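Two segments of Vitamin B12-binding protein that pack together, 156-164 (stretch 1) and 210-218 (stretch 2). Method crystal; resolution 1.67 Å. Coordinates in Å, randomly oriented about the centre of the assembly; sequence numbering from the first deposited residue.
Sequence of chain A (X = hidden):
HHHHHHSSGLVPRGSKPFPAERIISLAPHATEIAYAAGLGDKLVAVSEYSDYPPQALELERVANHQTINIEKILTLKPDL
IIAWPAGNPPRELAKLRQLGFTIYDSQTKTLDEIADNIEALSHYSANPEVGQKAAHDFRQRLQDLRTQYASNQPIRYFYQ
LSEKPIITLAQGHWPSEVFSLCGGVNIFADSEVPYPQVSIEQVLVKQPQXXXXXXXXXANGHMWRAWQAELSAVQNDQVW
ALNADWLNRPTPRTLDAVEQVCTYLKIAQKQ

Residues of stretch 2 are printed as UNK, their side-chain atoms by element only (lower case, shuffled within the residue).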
# COMPACT_ATOMS: atom_id res chain seq x y z
N ARG A 156 -4.30 8.34 18.57
CA ARG A 156 -5.15 7.19 18.28
C ARG A 156 -6.01 7.48 17.06
O ARG A 156 -6.87 8.36 17.09
CB ARG A 156 -6.02 6.85 19.50
CG ARG A 156 -5.19 6.59 20.75
CD ARG A 156 -6.05 6.49 22.02
NE ARG A 156 -7.03 5.42 21.87
CZ ARG A 156 -8.34 5.57 21.78
NH1 ARG A 156 -8.89 6.78 21.88
NH2 ARG A 156 -9.11 4.50 21.62
N TYR A 157 -5.83 6.70 16.00
CA TYR A 157 -6.56 6.91 14.76
C TYR A 157 -7.40 5.69 14.38
O TYR A 157 -7.14 4.55 14.78
CB TYR A 157 -5.59 7.27 13.60
CG TYR A 157 -4.79 6.09 13.12
CD1 TYR A 157 -3.58 5.76 13.71
CD2 TYR A 157 -5.29 5.27 12.10
CE1 TYR A 157 -2.86 4.65 13.29
CE2 TYR A 157 -4.59 4.16 11.69
CZ TYR A 157 -3.36 3.87 12.29
OH TYR A 157 -2.63 2.76 11.93
N PHE A 158 -8.43 5.98 13.60
CA PHE A 158 -9.20 5.00 12.86
C PHE A 158 -8.98 5.25 11.38
O PHE A 158 -9.14 6.39 10.93
CB PHE A 158 -10.67 5.18 13.23
CG PHE A 158 -11.61 4.37 12.41
CD1 PHE A 158 -11.40 3.01 12.22
CD2 PHE A 158 -12.72 4.96 11.83
CE1 PHE A 158 -12.29 2.26 11.48
CE2 PHE A 158 -13.58 4.22 11.06
CZ PHE A 158 -13.36 2.86 10.88
N TYR A 159 -8.59 4.21 10.61
CA TYR A 159 -8.50 4.31 9.15
C TYR A 159 -9.48 3.37 8.48
O TYR A 159 -9.34 2.14 8.57
CB TYR A 159 -7.09 4.02 8.64
CG TYR A 159 -7.01 4.04 7.11
CD1 TYR A 159 -7.58 5.07 6.38
CD2 TYR A 159 -6.39 3.02 6.42
CE1 TYR A 159 -7.53 5.09 5.00
CE2 TYR A 159 -6.31 3.02 5.04
CZ TYR A 159 -6.89 4.05 4.33
OH TYR A 159 -6.82 4.05 2.96
N GLN A 160 -10.44 3.98 7.80
CA GLN A 160 -11.50 3.32 7.07
C GLN A 160 -11.12 3.04 5.61
O GLN A 160 -10.82 3.97 4.86
CB GLN A 160 -12.70 4.28 7.13
CG GLN A 160 -13.98 3.66 6.94
CD GLN A 160 -15.08 4.62 7.28
OE1 GLN A 160 -14.84 5.80 7.64
NE2 GLN A 160 -16.29 4.13 7.19
N LEU A 161 -11.18 1.77 5.20
CA LEU A 161 -11.00 1.42 3.79
C LEU A 161 -12.28 1.56 2.97
O LEU A 161 -12.22 1.68 1.74
CB LEU A 161 -10.51 -0.02 3.68
CG LEU A 161 -9.11 -0.31 4.18
CD1 LEU A 161 -8.86 -1.78 4.02
CD2 LEU A 161 -8.05 0.47 3.37
N SER A 162 -13.44 1.53 3.62
CA SER A 162 -14.73 1.67 2.96
C SER A 162 -15.73 2.13 4.01
O SER A 162 -15.52 1.96 5.20
CB SER A 162 -15.19 0.37 2.32
OG SER A 162 -14.99 -0.74 3.19
N GLU A 163 -16.82 2.74 3.54
CA GLU A 163 -17.92 3.09 4.44
C GLU A 163 -18.95 1.95 4.54
O GLU A 163 -19.49 1.72 5.63
CB GLU A 163 -18.58 4.41 4.01
CG GLU A 163 -17.86 5.68 4.56
CD GLU A 163 -18.56 7.01 4.25
OE1 GLU A 163 -19.49 7.04 3.42
OE2 GLU A 163 -18.16 8.04 4.84
N LYS A 164 -19.18 1.23 3.44
CA LYS A 164 -20.13 0.10 3.40
C LYS A 164 -19.49 -1.13 2.76
O LYS A 164 -19.24 -1.12 1.54
CB LYS A 164 -21.39 0.46 2.63
CG LYS A 164 -22.01 1.81 2.95
CD LYS A 164 -23.05 2.18 1.91
CE LYS A 164 -23.46 3.64 2.02
NZ LYS A 164 -24.25 4.07 0.82
N UNK A 210 -8.62 10.77 15.61
CA UNK A 210 -8.62 11.11 14.19
C UNK A 210 -9.30 9.98 13.43
O UNK A 210 -9.08 8.81 13.75
c UNK A 210 -7.26 11.59 12.18
c UNK A 210 -7.19 11.30 13.66
c UNK A 210 -6.46 12.41 14.38
N UNK A 211 -10.13 10.32 12.45
CA UNK A 211 -10.67 9.37 11.48
C UNK A 211 -10.11 9.68 10.10
O UNK A 211 -10.24 10.81 9.61
c UNK A 211 -12.72 8.88 12.82
c UNK A 211 -14.22 9.06 13.04
c UNK A 211 -12.20 9.39 11.47
c UNK A 211 -12.72 8.52 10.34
N UNK A 212 -9.50 8.68 9.47
CA UNK A 212 -9.05 8.76 8.09
C UNK A 212 -9.98 7.96 7.19
O UNK A 212 -10.39 6.84 7.54
c UNK A 212 -7.63 8.24 7.96
c UNK A 212 -4.71 10.79 9.76
c UNK A 212 -5.79 8.69 9.61
c UNK A 212 -4.85 9.49 10.21
c UNK A 212 -6.59 9.15 8.58
c UNK A 212 -6.46 10.47 8.18
c UNK A 212 -5.52 11.26 8.74
N UNK A 213 -10.29 8.51 6.02
CA UNK A 213 -11.24 7.90 5.10
C UNK A 213 -10.79 8.20 3.67
O UNK A 213 -9.62 8.53 3.42
o UNK A 213 -13.65 7.63 4.71
c UNK A 213 -12.66 8.39 5.45
c UNK A 213 -12.81 9.92 5.14
N UNK A 214 -11.72 8.11 2.71
CA UNK A 214 -11.44 8.30 1.30
C UNK A 214 -11.85 9.70 0.85
O UNK A 214 -12.67 10.38 1.47
o UNK A 214 -13.59 7.49 0.54
c UNK A 214 -12.19 7.26 0.46
N UNK A 215 -11.27 10.12 -0.28
CA UNK A 215 -11.66 11.40 -0.86
C UNK A 215 -13.12 11.36 -1.26
O UNK A 215 -13.84 12.35 -1.12
o UNK A 215 -8.56 12.89 -3.60
c UNK A 215 -10.73 11.69 -2.04
c UNK A 215 -9.28 11.79 -1.59
c UNK A 215 -8.27 12.07 -2.69
o UNK A 215 -7.16 11.48 -2.65
N UNK A 216 -13.58 10.17 -1.62
CA UNK A 216 -14.94 9.94 -2.10
C UNK A 216 -15.94 10.19 -0.98
O UNK A 216 -16.93 10.90 -1.15
c UNK A 216 -11.60 7.67 -3.47
c UNK A 216 -15.05 8.50 -2.64
c UNK A 216 -13.72 7.83 -2.89
n UNK A 216 -11.99 6.48 -3.07
n UNK A 216 -12.62 8.50 -3.38
c UNK A 216 -13.32 6.55 -2.70
N UNK A 217 -15.65 9.63 0.21
CA UNK A 217 -16.52 9.79 1.38
C UNK A 217 -16.62 11.24 1.80
O UNK A 217 -17.71 11.72 2.16
c UNK A 217 -15.98 8.95 2.54
N UNK A 218 -15.51 11.97 1.78
CA UNK A 218 -15.54 13.37 2.16
C UNK A 218 -16.43 14.14 1.20
O UNK A 218 -17.36 14.86 1.60
c UNK A 218 -13.75 13.33 4.67
c UNK A 218 -13.26 13.21 3.24
c UNK A 218 -14.13 15.41 2.49
c UNK A 218 -14.11 13.95 2.19
O HOH W 1 -8.17 6.20 1.73
O HOH W 2 -15.82 7.98 6.22
O HOH W 3 -13.50 4.94 3.32

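Position 210 carries three side-chain carbons, one bearing the other two. Its CB lies 4.3 Å from CB of Tyr157, its partner in a parallel bridge. This is Val210, whose branching at CB suits an extended strand. Its N donates a weak hydrogen bond to Arg156 O (3.3 Å), and its O accepts a stronger one from Phe158 N (2.9 Å).

Position 211 has four carbons, forked at the first, with one arm two carbons long; the one-carbon arm, on the other face of the sheet, packs against the ring of Phe158. This is Ile211, whose CG2 lies 3.9 Å from Phe158 CD2. A compact, branched hydrocarbon fits this buried place beside an aromatic ring.

At 212 a single carbon leads to a six-carbon ring with no heteroatom. The CB is 3.5 Å from Tyr159 CD1, and the ring extends back beside Tyr157. This is Phe212, whose CE2 comes to 4.1 Å from Tyr157 CB; a wholly apolar ring suits this buried site, and it loses more area to stretch 1 than any other residue of its strand. Its backbone is held at both ends, Phe212 N donating to Phe158 O (2.7 Å) and Gln160 N to Phe212 O (2.9 Å).

Position 213 has one carbon carrying an oxygen and a carbon, and the oxygen lies near the side-chain amide of Gln160. This is Thr213; its OG1 is 3.7 Å from Gln160 OE1, and water joins the two instead: water 2 accepts from Thr213 OG1 (2.7 Å) and donates to Gln160 OE1 (2.8 Å) and Glu163 OE2 (2.7 Å). The hydroxyl can also accept, as it does from water 3 (3.0 Å to OG1).

Position 214, one carbon and one oxygen, makes no contact with stretch 1. It is Ser214, the N-cap: its OG accepts from the N of residue 217 (3.0 Å), satisfying an amide at the helix start.

Position 215 has three carbons, the third bearing two oxygens: Glu215, exposed and out of reach, where a charge is readily solvated. Position 216, one carbon then a ring of three carbons and two nitrogens, is His216, likewise exposed.

Position 217 has a lone carbon, 3.3 Å from Glu163 OE2. Ala217 thus brings its small methyl close against the carboxylate.

Position 218 again has four carbons forked at the first: Ile218, which makes no contact here.

The contact is therefore a parallel strand pairing, with backbone hydrogen bonds setting the register and apolar side chains packing on both faces. Beyond it, waters link polar groups of the two stretches. The two stretches together bury 480 Å² against each other.

Stretch 2, residues 210-218: VIFTSEHAI
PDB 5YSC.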